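Glyoxylate-induced Protein (Pseudomonas aeruginosa, PDB 1SQ4) is of unknown function but has two cupin domains and may act as a ureidoglycine aminohydrolase, the activity generally assigned to its family. Local coordinates at residues D50-W55 / Y71-A76; P60-A65 / W241-C246; A92-V97 / T136-I141. All coordinates share one frame; numbering follows the deposited sequence.

Contact 1 of 3, residues D50-W55 / Y71-A76; sequences DNMRMW and YIVELA
R53 and E74 form a hydrogen-bonded pair in an antiparallel hairpin, the two strand segments making 154° between their N-to-C directions. Among the backbone bonds, E74 N reaches R53 O at 2.7 Å and R53 N returns to E74 O at 3.2 Å. W55 and I72 exchange a second such pair, while A76 N donates to N51 O at 3.1 Å, where the chain turns a corner. M52–L75 and M54–V73 are the non-hydrogen-bonded pairs.

The charged contact lies on the face that carries W55 and I72. The R53 and E74 side chains run alongside one another, and R53 NH1 meets E74 OE2 on its syn side at 2.6 Å, 25° out of the carboxylate plane. The same NH1 makes a weak bond to OE1, and W55 CZ2 lies over a guanidinium face near its rim.

The opposite face is apolar. M54, a selenomethionine, has CG between the backbone N and the carbonyl carbon (chi1 65°), starting the chain that brings CE over the centre of the Y71 ring, 3.4 Å from its centroid, a CH-pi contact; SE stands obliquely, giving a Met-aromatic pair. M52 CG packs against V73 CG1 at 3.4 Å.

R53 makes a second salt bridge, through NH2, to D40, and Y71 OH bonds to H269 of the second subunit. In the first cupin's antiparallel sheet, strand 52-57 is outermost within this chain, and strand 69-76 separates it from strand 136-144.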
loop_
_atom_site.group_PDB
_atom_site.type_symbol
_atom_site.label_atom_id
_atom_site.label_comp_id
_atom_site.label_asym_id
_atom_site.label_seq_id
_atom_site.Cartn_x
_atom_site.Cartn_y
_atom_site.Cartn_z
ATOM N N ASP A 50 24.936 10.199 39.855
ATOM C CA ASP A 50 25.299 9.005 40.609
ATOM C C ASP A 50 24.131 8.040 40.665
ATOM O O ASP A 50 22.993 8.439 40.919
ATOM C CB ASP A 50 25.693 9.367 42.042
ATOM C CG ASP A 50 26.513 10.631 42.114
ATOM O OD1 ASP A 50 27.618 10.651 41.522
ATOM O OD2 ASP A 50 26.050 11.602 42.757
ATOM N N ASN A 51 24.439 6.769 40.434
ATOM C CA ASN A 51 23.462 5.691 40.458
ATOM C C ASN A 51 22.211 6.002 39.665
ATOM O O ASN A 51 21.097 5.844 40.151
ATOM C CB ASN A 51 23.101 5.356 41.907
ATOM C CG ASN A 51 24.321 4.998 42.727
ATOM O OD1 ASN A 51 25.189 4.253 42.264
ATOM N ND2 ASN A 51 24.399 5.521 43.948
HETATM N N MSE A 52 22.402 6.415 38.422
HETATM C CA MSE A 52 21.281 6.768 37.575
HETATM C C MSE A 52 21.248 6.056 36.226
HETATM O O MSE A 52 22.277 5.863 35.580
HETATM C CB MSE A 52 21.297 8.275 37.350
HETATM C CG MSE A 52 20.125 8.824 36.535
HETATM SE SE MSE A 52 20.263 8.735 34.617
HETATM C CE MSE A 52 20.706 10.601 34.243
ATOM N N ARG A 53 20.049 5.675 35.807
ATOM C CA ARG A 53 19.838 5.032 34.518
ATOM C C ARG A 53 18.510 5.632 34.029
ATOM O O ARG A 53 17.605 5.864 34.831
ATOM C CB ARG A 53 19.742 3.510 34.689
ATOM C CG ARG A 53 18.533 3.047 35.516
ATOM C CD ARG A 53 18.649 1.607 36.052
ATOM N NE ARG A 53 18.861 0.604 35.002
ATOM C CZ ARG A 53 18.036 -0.410 34.730
ATOM N NH1 ARG A 53 16.908 -0.595 35.421
ATOM N NH2 ARG A 53 18.355 -1.253 33.758
HETATM N N MSE A 54 18.398 5.909 32.734
HETATM C CA MSE A 54 17.171 6.492 32.201
HETATM C C MSE A 54 16.829 5.989 30.808
HETATM O O MSE A 54 17.695 5.576 30.037
HETATM C CB MSE A 54 17.276 8.022 32.152
HETATM C CG MSE A 54 18.339 8.545 31.197
HETATM SE SE MSE A 54 18.564 10.483 31.191
HETATM C CE MSE A 54 18.743 10.801 29.278
ATOM N N TRP A 55 15.545 6.046 30.501
ATOM C CA TRP A 55 15.046 5.637 29.218
ATOM C C TRP A 55 14.732 6.902 28.465
ATOM O O TRP A 55 13.974 7.737 28.957
ATOM C CB TRP A 55 13.808 4.779 29.410
ATOM C CG TRP A 55 14.201 3.390 29.725
ATOM C CD1 TRP A 55 14.671 2.462 28.842
ATOM C CD2 TRP A 55 14.253 2.774 31.018
ATOM N NE1 TRP A 55 15.012 1.309 29.500
ATOM C CE2 TRP A 55 14.765 1.472 30.839
ATOM C CE3 TRP A 55 13.922 3.195 32.310
ATOM C CZ2 TRP A 55 14.950 0.582 31.905
ATOM C CZ3 TRP A 55 14.107 2.312 33.370
ATOM C CH2 TRP A 55 14.617 1.020 33.160
ATOM N N TYR A 71 12.675 12.036 29.538
ATOM C CA TYR A 71 13.479 10.932 30.043
ATOM C C TYR A 71 12.717 10.272 31.186
ATOM O O TYR A 71 11.890 10.907 31.839
ATOM C CB TYR A 71 14.820 11.408 30.605
ATOM C CG TYR A 71 15.604 12.404 29.795
ATOM C CD1 TYR A 71 15.637 12.347 28.405
ATOM C CD2 TYR A 71 16.412 13.342 30.432
ATOM C CE1 TYR A 71 16.462 13.194 27.672
ATOM C CE2 TYR A 71 17.240 14.187 29.707
ATOM C CZ TYR A 71 17.261 14.103 28.325
ATOM O OH TYR A 71 18.112 14.897 27.599
ATOM N N ILE A 72 12.987 8.995 31.422
ATOM C CA ILE A 72 12.352 8.300 32.528
ATOM C C ILE A 72 13.533 7.807 33.348
ATOM O O ILE A 72 14.160 6.786 33.040
ATOM C CB ILE A 72 11.438 7.132 32.057
ATOM C CG1 ILE A 72 10.246 7.685 31.269
ATOM C CG2 ILE A 72 10.874 6.393 33.254
ATOM C CD1 ILE A 72 9.258 6.626 30.779
ATOM N N VAL A 73 13.841 8.579 34.387
ATOM C CA VAL A 73 14.978 8.320 35.254
ATOM C C VAL A 73 14.755 7.418 36.450
ATOM O O VAL A 73 13.799 7.567 37.190
ATOM C CB VAL A 73 15.562 9.641 35.744
ATOM C CG1 VAL A 73 16.760 9.383 36.631
ATOM C CG2 VAL A 73 15.950 10.487 34.551
ATOM N N GLU A 74 15.672 6.486 36.634
ATOM C CA GLU A 74 15.610 5.559 37.739
ATOM C C GLU A 74 16.822 5.811 38.623
ATOM O O GLU A 74 17.976 5.635 38.200
ATOM C CB GLU A 74 15.626 4.120 37.207
ATOM C CG GLU A 74 15.804 3.033 38.264
ATOM C CD GLU A 74 15.964 1.633 37.670
ATOM O OE1 GLU A 74 16.475 0.743 38.370
ATOM O OE2 GLU A 74 15.575 1.406 36.509
ATOM N N LEU A 75 16.566 6.258 39.844
ATOM C CA LEU A 75 17.651 6.504 40.780
ATOM C C LEU A 75 17.671 5.417 41.819
ATOM O O LEU A 75 16.651 5.098 42.425
ATOM C CB LEU A 75 17.478 7.836 41.493
ATOM C CG LEU A 75 17.491 9.038 40.576
ATOM C CD1 LEU A 75 17.231 10.282 41.404
ATOM C CD2 LEU A 75 18.820 9.112 39.847
ATOM N N ALA A 76 18.846 4.850 42.015
ATOM C CA ALA A 76 19.018 3.819 43.007
ATOM C C ALA A 76 19.223 4.575 44.301
ATOM O O ALA A 76 19.435 5.791 44.299
ATOM C CB ALA A 76 20.239 2.989 42.695
#

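Contact 2 of 3, residues P60-A65 / W241-C246; sequences PLSGFA and WLRAFC
W241 meets P60 and A65, and it loses more surface here than any other residue of the two segments. Its CG stands anti to the backbone N (chi1 174°), which sets CG, and with it the start of the ring, against P60 CB. P60 crosses it at about a right angle: P60 CB touches W241 CB at 3.5 Å, and P60 CG lies over one face of the indole, displaced from the centre toward the rim. Farther along the ring system, A65 CB approaches W241 CZ2 obliquely at 4.1 Å. The carbonyl O of F64 comes to the ring edge near its plane, 4.3 Å from W241 CZ2. F64 is itself the centre of an inverse gamma turn, next to A65 in the loop.

The two segments belong to different halves of a double-cupin chain. Residues 60-65 lie in the loop between strands 52-57 and 69-76, which belong to the first cupin's sheet, whereas W241 is on strand 239-244 of the second cupin's sheet, and R243 follows two residues on.

R243 supplies the polar part of the contact. Its NH1 donates to S62 O at 2.6 Å with an N-H...O angle of 162°; the acceptor lies in the guanidinium plane, but the donor sits 46° above the plane of the S62 carbonyl. A weak bond from NH2 to E28 O adds a second backbone acceptor for the guanidinium.

L61 links the two parts. Its CB lies 4.2 Å from W241 CD1, and its CD2 covers one guanidinium face toward the rim, 3.8 Å from R243 NH2. Another subunit packs against the same site: the F64 ring makes a cation-pi contact with R59 of the third subunit, and R243 also packs on S62 of that subunit.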
loop_
_atom_site.group_PDB
_atom_site.type_symbol
_atom_site.label_atom_id
_atom_site.label_comp_id
_atom_site.label_asym_id
_atom_site.label_seq_id
_atom_site.Cartn_x
_atom_site.Cartn_y
_atom_site.Cartn_z
ATOM N N PRO A 60 10.543 10.905 18.155
ATOM C CA PRO A 60 9.771 9.714 17.797
ATOM C C PRO A 60 9.670 9.540 16.289
ATOM O O PRO A 60 9.672 8.420 15.771
ATOM C CB PRO A 60 8.405 9.986 18.416
ATOM C CG PRO A 60 8.703 10.932 19.537
ATOM C CD PRO A 60 9.714 11.849 18.916
ATOM N N LEU A 61 9.579 10.666 15.596
ATOM C CA LEU A 61 9.444 10.678 14.145
ATOM C C LEU A 61 10.310 11.781 13.586
ATOM O O LEU A 61 10.625 12.749 14.280
ATOM C CB LEU A 61 7.983 10.932 13.764
ATOM C CG LEU A 61 7.131 9.865 13.077
ATOM C CD1 LEU A 61 7.357 8.485 13.666
ATOM C CD2 LEU A 61 5.687 10.289 13.200
ATOM N N SER A 62 10.685 11.644 12.322
ATOM C CA SER A 62 11.542 12.636 11.687
ATOM C C SER A 62 10.841 13.980 11.552
ATOM O O SER A 62 9.636 14.096 11.774
ATOM C CB SER A 62 11.976 12.154 10.301
ATOM O OG SER A 62 10.941 12.332 9.345
ATOM N N GLY A 63 11.611 15.001 11.200
ATOM C CA GLY A 63 11.032 16.315 11.020
ATOM C C GLY A 63 10.994 17.186 12.256
ATOM O O GLY A 63 11.908 17.156 13.074
ATOM N N PHE A 64 9.929 17.971 12.387
ATOM C CA PHE A 64 9.784 18.877 13.514
ATOM C C PHE A 64 9.433 18.132 14.791
ATOM O O PHE A 64 8.280 18.111 15.223
ATOM C CB PHE A 64 8.721 19.939 13.197
ATOM C CG PHE A 64 8.748 21.135 14.124
ATOM C CD1 PHE A 64 8.117 21.093 15.364
ATOM C CD2 PHE A 64 9.402 22.310 13.746
ATOM C CE1 PHE A 64 8.131 22.202 16.209
ATOM C CE2 PHE A 64 9.420 23.426 14.586
ATOM C CZ PHE A 64 8.786 23.370 15.819
ATOM N N ALA A 65 10.455 17.529 15.393
ATOM C CA ALA A 65 10.296 16.768 16.623
ATOM C C ALA A 65 11.525 16.885 17.515
ATOM O O ALA A 65 12.001 15.895 18.071
ATOM C CB ALA A 65 10.034 15.311 16.297
ATOM N N TRP A 241 3.114 9.664 19.730
ATOM C CA TRP A 241 3.583 10.962 19.270
ATOM C C TRP A 241 2.744 11.426 18.102
ATOM O O TRP A 241 2.609 10.707 17.115
ATOM C CB TRP A 241 5.040 10.894 18.831
ATOM C CG TRP A 241 5.496 12.174 18.218
ATOM C CD1 TRP A 241 5.626 12.445 16.898
ATOM C CD2 TRP A 241 5.793 13.391 18.912
ATOM N NE1 TRP A 241 5.987 13.759 16.716
ATOM C CE2 TRP A 241 6.101 14.362 17.937
ATOM C CE3 TRP A 241 5.838 13.750 20.264
ATOM C CZ2 TRP A 241 6.432 15.669 18.267
ATOM C CZ3 TRP A 241 6.166 15.047 20.595
ATOM C CH2 TRP A 241 6.466 15.991 19.600
ATOM N N LEU A 242 2.195 12.633 18.213
ATOM C CA LEU A 242 1.358 13.212 17.164
ATOM C C LEU A 242 2.050 14.343 16.404
ATOM O O LEU A 242 2.643 15.229 17.014
ATOM C CB LEU A 242 0.053 13.714 17.763
ATOM C CG LEU A 242 -0.938 12.595 18.083
ATOM C CD1 LEU A 242 -1.058 12.370 19.571
ATOM C CD2 LEU A 242 -2.291 12.985 17.493
ATOM N N ARG A 243 1.944 14.306 15.071
ATOM C CA ARG A 243 2.573 15.275 14.168
ATOM C C ARG A 243 1.950 16.658 14.061
ATOM O O ARG A 243 2.672 17.668 14.061
ATOM C CB ARG A 243 2.680 14.699 12.747
ATOM C CG ARG A 243 4.038 14.114 12.378
ATOM C CD ARG A 243 4.834 14.991 11.404
ATOM N NE ARG A 243 6.185 14.473 11.195
ATOM C CZ ARG A 243 6.451 13.317 10.596
ATOM N NH1 ARG A 243 7.708 12.906 10.451
ATOM N NH2 ARG A 243 5.455 12.579 10.127
ATOM N N ALA A 244 0.632 16.713 13.941
ATOM C CA ALA A 244 -0.082 17.983 13.812
ATOM C C ALA A 244 -1.347 17.720 13.031
ATOM O O ALA A 244 -1.330 17.050 11.997
ATOM C CB ALA A 244 0.751 19.033 13.090
ATOM N N PHE A 245 -2.441 18.259 13.550
ATOM C CA PHE A 245 -3.745 18.093 12.959
ATOM C C PHE A 245 -4.122 16.630 12.922
ATOM O O PHE A 245 -5.184 16.277 12.428
ATOM C CB PHE A 245 -3.757 18.685 11.562
ATOM C CG PHE A 245 -3.518 20.152 11.534
ATOM C CD1 PHE A 245 -4.497 21.037 11.972
ATOM C CD2 PHE A 245 -2.304 20.654 11.081
ATOM C CE1 PHE A 245 -4.276 22.412 11.950
ATOM C CE2 PHE A 245 -2.068 22.026 11.056
ATOM C CZ PHE A 245 -3.056 22.905 11.494
ATOM N N CYS A 246 -3.255 15.777 13.453
ATOM C CA CYS A 246 -3.543 14.349 13.485
ATOM C C CYS A 246 -4.825 14.098 14.285
ATOM O O CYS A 246 -4.894 14.416 15.467
ATOM C CB CYS A 246 -2.387 13.594 14.131
ATOM S SG CYS A 246 -2.659 11.809 14.210
#

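Contact 3 of 3, residues A92-V97 / T136-I141; sequences AVLFVV and TRFHWI
F95 and H139 form a hydrogen-bonded pair at the middle of two antiparallel segments whose N-to-C directions make 151°, with F95 N to H139 O at 3.0 Å and H139 N to F95 O at 2.9 Å. I141 N to V93 O (3.1 Å) and V97 N to R137 O (2.8 Å) extend the pairing to either side, whereas the V93 N to I141 O bond is weak.

On the face of L94, V96, F138 and W140, the L94 side chain runs alongside both aromatic residues: CD1 reaches W140 CD1 at 3.6 Å, and CG lies obliquely to the F138 ring, 3.8 Å from CD2. A92 CB meets the indole edge in its plane, 3.4 Å from W140 NE1.

Strands 90-98 and 136-144 are inner strands of the first cupin's antiparallel sheet. The face of V93, F95 and I141 packs on strand 191-198 of the second cupin, so the pair also forms part of the junction between domains. H139 lies on that face too. Its CG is set beside the backbone N (chi1 -77°), starting the ring that V97 crosses at about a right angle, CG1 3.8 Å from H139 CD2, while ND1 hydrogen-bonds with Q70 and the ring meets Y217 edge-to-face.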
loop_
_atom_site.group_PDB
_atom_site.type_symbol
_atom_site.label_atom_id
_atom_site.label_comp_id
_atom_site.label_asym_id
_atom_site.label_seq_id
_atom_site.Cartn_x
_atom_site.Cartn_y
_atom_site.Cartn_z
ATOM N N ALA A 92 12.142 22.702 32.766
ATOM C CA ALA A 92 11.752 21.317 32.997
ATOM C C ALA A 92 10.488 21.103 33.829
ATOM O O ALA A 92 9.922 22.030 34.415
ATOM C CB ALA A 92 12.915 20.555 33.648
ATOM N N VAL A 93 10.062 19.849 33.849
ATOM C CA VAL A 93 8.923 19.412 34.622
ATOM C C VAL A 93 9.286 18.015 35.118
ATOM O O VAL A 93 9.593 17.119 34.324
ATOM C CB VAL A 93 7.640 19.335 33.779
ATOM C CG1 VAL A 93 6.528 18.714 34.600
ATOM C CG2 VAL A 93 7.235 20.722 33.318
ATOM N N LEU A 94 9.284 17.844 36.433
ATOM C CA LEU A 94 9.599 16.559 37.040
ATOM C C LEU A 94 8.302 15.948 37.532
ATOM O O LEU A 94 7.494 16.610 38.192
ATOM C CB LEU A 94 10.578 16.744 38.209
ATOM C CG LEU A 94 12.078 16.471 38.021
ATOM C CD1 LEU A 94 12.599 17.086 36.744
ATOM C CD2 LEU A 94 12.831 17.015 39.220
ATOM N N PHE A 95 8.101 14.681 37.204
ATOM C CA PHE A 95 6.893 13.986 37.604
ATOM C C PHE A 95 7.228 12.599 38.115
ATOM O O PHE A 95 7.459 11.679 37.327
ATOM C CB PHE A 95 5.947 13.867 36.416
ATOM C CG PHE A 95 4.658 13.194 36.746
ATOM C CD1 PHE A 95 3.739 13.815 37.581
ATOM C CD2 PHE A 95 4.382 11.919 36.264
ATOM C CE1 PHE A 95 2.563 13.177 37.925
ATOM C CE2 PHE A 95 3.201 11.274 36.606
ATOM C CZ PHE A 95 2.290 11.899 37.441
ATOM N N VAL A 96 7.231 12.433 39.430
ATOM C CA VAL A 96 7.568 11.139 39.998
ATOM C C VAL A 96 6.432 10.129 39.895
ATOM O O VAL A 96 5.285 10.430 40.219
ATOM C CB VAL A 96 8.010 11.293 41.459
ATOM C CG1 VAL A 96 6.973 12.071 42.206
ATOM C CG2 VAL A 96 8.224 9.925 42.092
ATOM N N VAL A 97 6.770 8.928 39.435
ATOM C CA VAL A 97 5.784 7.870 39.280
ATOM C C VAL A 97 5.975 6.718 40.260
ATOM O O VAL A 97 5.062 5.924 40.476
ATOM C CB VAL A 97 5.789 7.300 37.846
ATOM C CG1 VAL A 97 5.324 8.357 36.873
ATOM C CG2 VAL A 97 7.174 6.812 37.482
ATOM N N THR A 136 13.739 5.040 42.941
ATOM C CA THR A 136 12.748 6.053 42.634
ATOM C C THR A 136 12.710 6.240 41.122
ATOM O O THR A 136 13.721 6.090 40.444
ATOM C CB THR A 136 13.090 7.377 43.335
ATOM O OG1 THR A 136 13.207 7.135 44.737
ATOM C CG2 THR A 136 12.001 8.406 43.105
ATOM N N ARG A 137 11.543 6.564 40.589
ATOM C CA ARG A 137 11.435 6.741 39.158
ATOM C C ARG A 137 10.580 7.939 38.816
ATOM O O ARG A 137 9.468 8.094 39.327
ATOM C CB ARG A 137 10.866 5.467 38.534
ATOM C CG ARG A 137 11.663 4.207 38.900
ATOM C CD ARG A 137 11.124 2.990 38.184
ATOM N NE ARG A 137 12.081 1.896 38.207
ATOM C CZ ARG A 137 12.319 1.137 39.266
ATOM N NH1 ARG A 137 11.657 1.343 40.396
ATOM N NH2 ARG A 137 13.245 0.191 39.206
ATOM N N PHE A 138 11.108 8.798 37.955
ATOM C CA PHE A 138 10.376 9.988 37.548
ATOM C C PHE A 138 10.579 10.344 36.087
ATOM O O PHE A 138 11.512 9.871 35.447
ATOM C CB PHE A 138 10.779 11.195 38.403
ATOM C CG PHE A 138 12.230 11.592 38.262
ATOM C CD1 PHE A 138 13.226 10.877 38.915
ATOM C CD2 PHE A 138 12.588 12.730 37.542
ATOM C CE1 PHE A 138 14.546 11.280 38.845
ATOM C CE2 PHE A 138 13.908 13.140 37.464
ATOM C CZ PHE A 138 14.884 12.423 38.123
ATOM N N HIS A 139 9.692 11.196 35.583
ATOM C CA HIS A 139 9.748 11.664 34.209
ATOM C C HIS A 139 10.385 13.038 34.206
ATOM O O HIS A 139 10.108 13.854 35.078
ATOM C CB HIS A 139 8.344 11.758 33.599
ATOM C CG HIS A 139 7.761 10.439 33.202
ATOM N ND1 HIS A 139 7.354 10.161 31.917
ATOM C CD2 HIS A 139 7.500 9.322 33.928
ATOM C CE1 HIS A 139 6.868 8.934 31.865
ATOM N NE2 HIS A 139 6.946 8.404 33.074
ATOM N N TRP A 140 11.236 13.296 33.221
ATOM C CA TRP A 140 11.906 14.580 33.117
ATOM C C TRP A 140 11.681 15.128 31.708
ATOM O O TRP A 140 12.253 14.651 30.731
ATOM C CB TRP A 140 13.395 14.389 33.420
ATOM C CG TRP A 140 14.247 15.642 33.444
ATOM C CD1 TRP A 140 13.823 16.932 33.340
ATOM C CD2 TRP A 140 15.681 15.698 33.504
ATOM N NE1 TRP A 140 14.905 17.791 33.317
ATOM C CE2 TRP A 140 16.060 17.053 33.414
ATOM C CE3 TRP A 140 16.692 14.725 33.616
ATOM C CZ2 TRP A 140 17.390 17.469 33.433
ATOM C CZ3 TRP A 140 18.022 15.143 33.635
ATOM C CH2 TRP A 140 18.352 16.502 33.541
ATOM N N ILE A 141 10.831 16.139 31.612
ATOM C CA ILE A 141 10.519 16.740 30.336
ATOM C C ILE A 141 11.271 18.062 30.160
ATOM O O ILE A 141 11.142 18.972 30.981
ATOM C CB ILE A 141 9.009 16.950 30.245
ATOM C CG1 ILE A 141 8.309 15.612 30.452
ATOM C CG2 ILE A 141 8.645 17.522 28.907
ATOM C CD1 ILE A 141 6.824 15.706 30.669
#

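Overall arrangement
Contacts 1 and 3 share one sheet: strands 69-76 and 136-144 are neighbours in it, so the two contacts touch directly, through V73 N to F138 O and I72 against H139, with centres about 10 Å apart. Contact 3 is wholly buried and, across its segments, almost entirely apolar beyond its backbone bonds. Contact 1, at the strand outermost in the sheet within this chain, adds a salt bridge and has exposed residues at one end. Contact 2, its centre about 22 Å from that of contact 3, pairs no strands but lays a loop on the second cupin, with one side-chain-to-backbone bond; other subunits pack on it, as the second does on Y71 and W140.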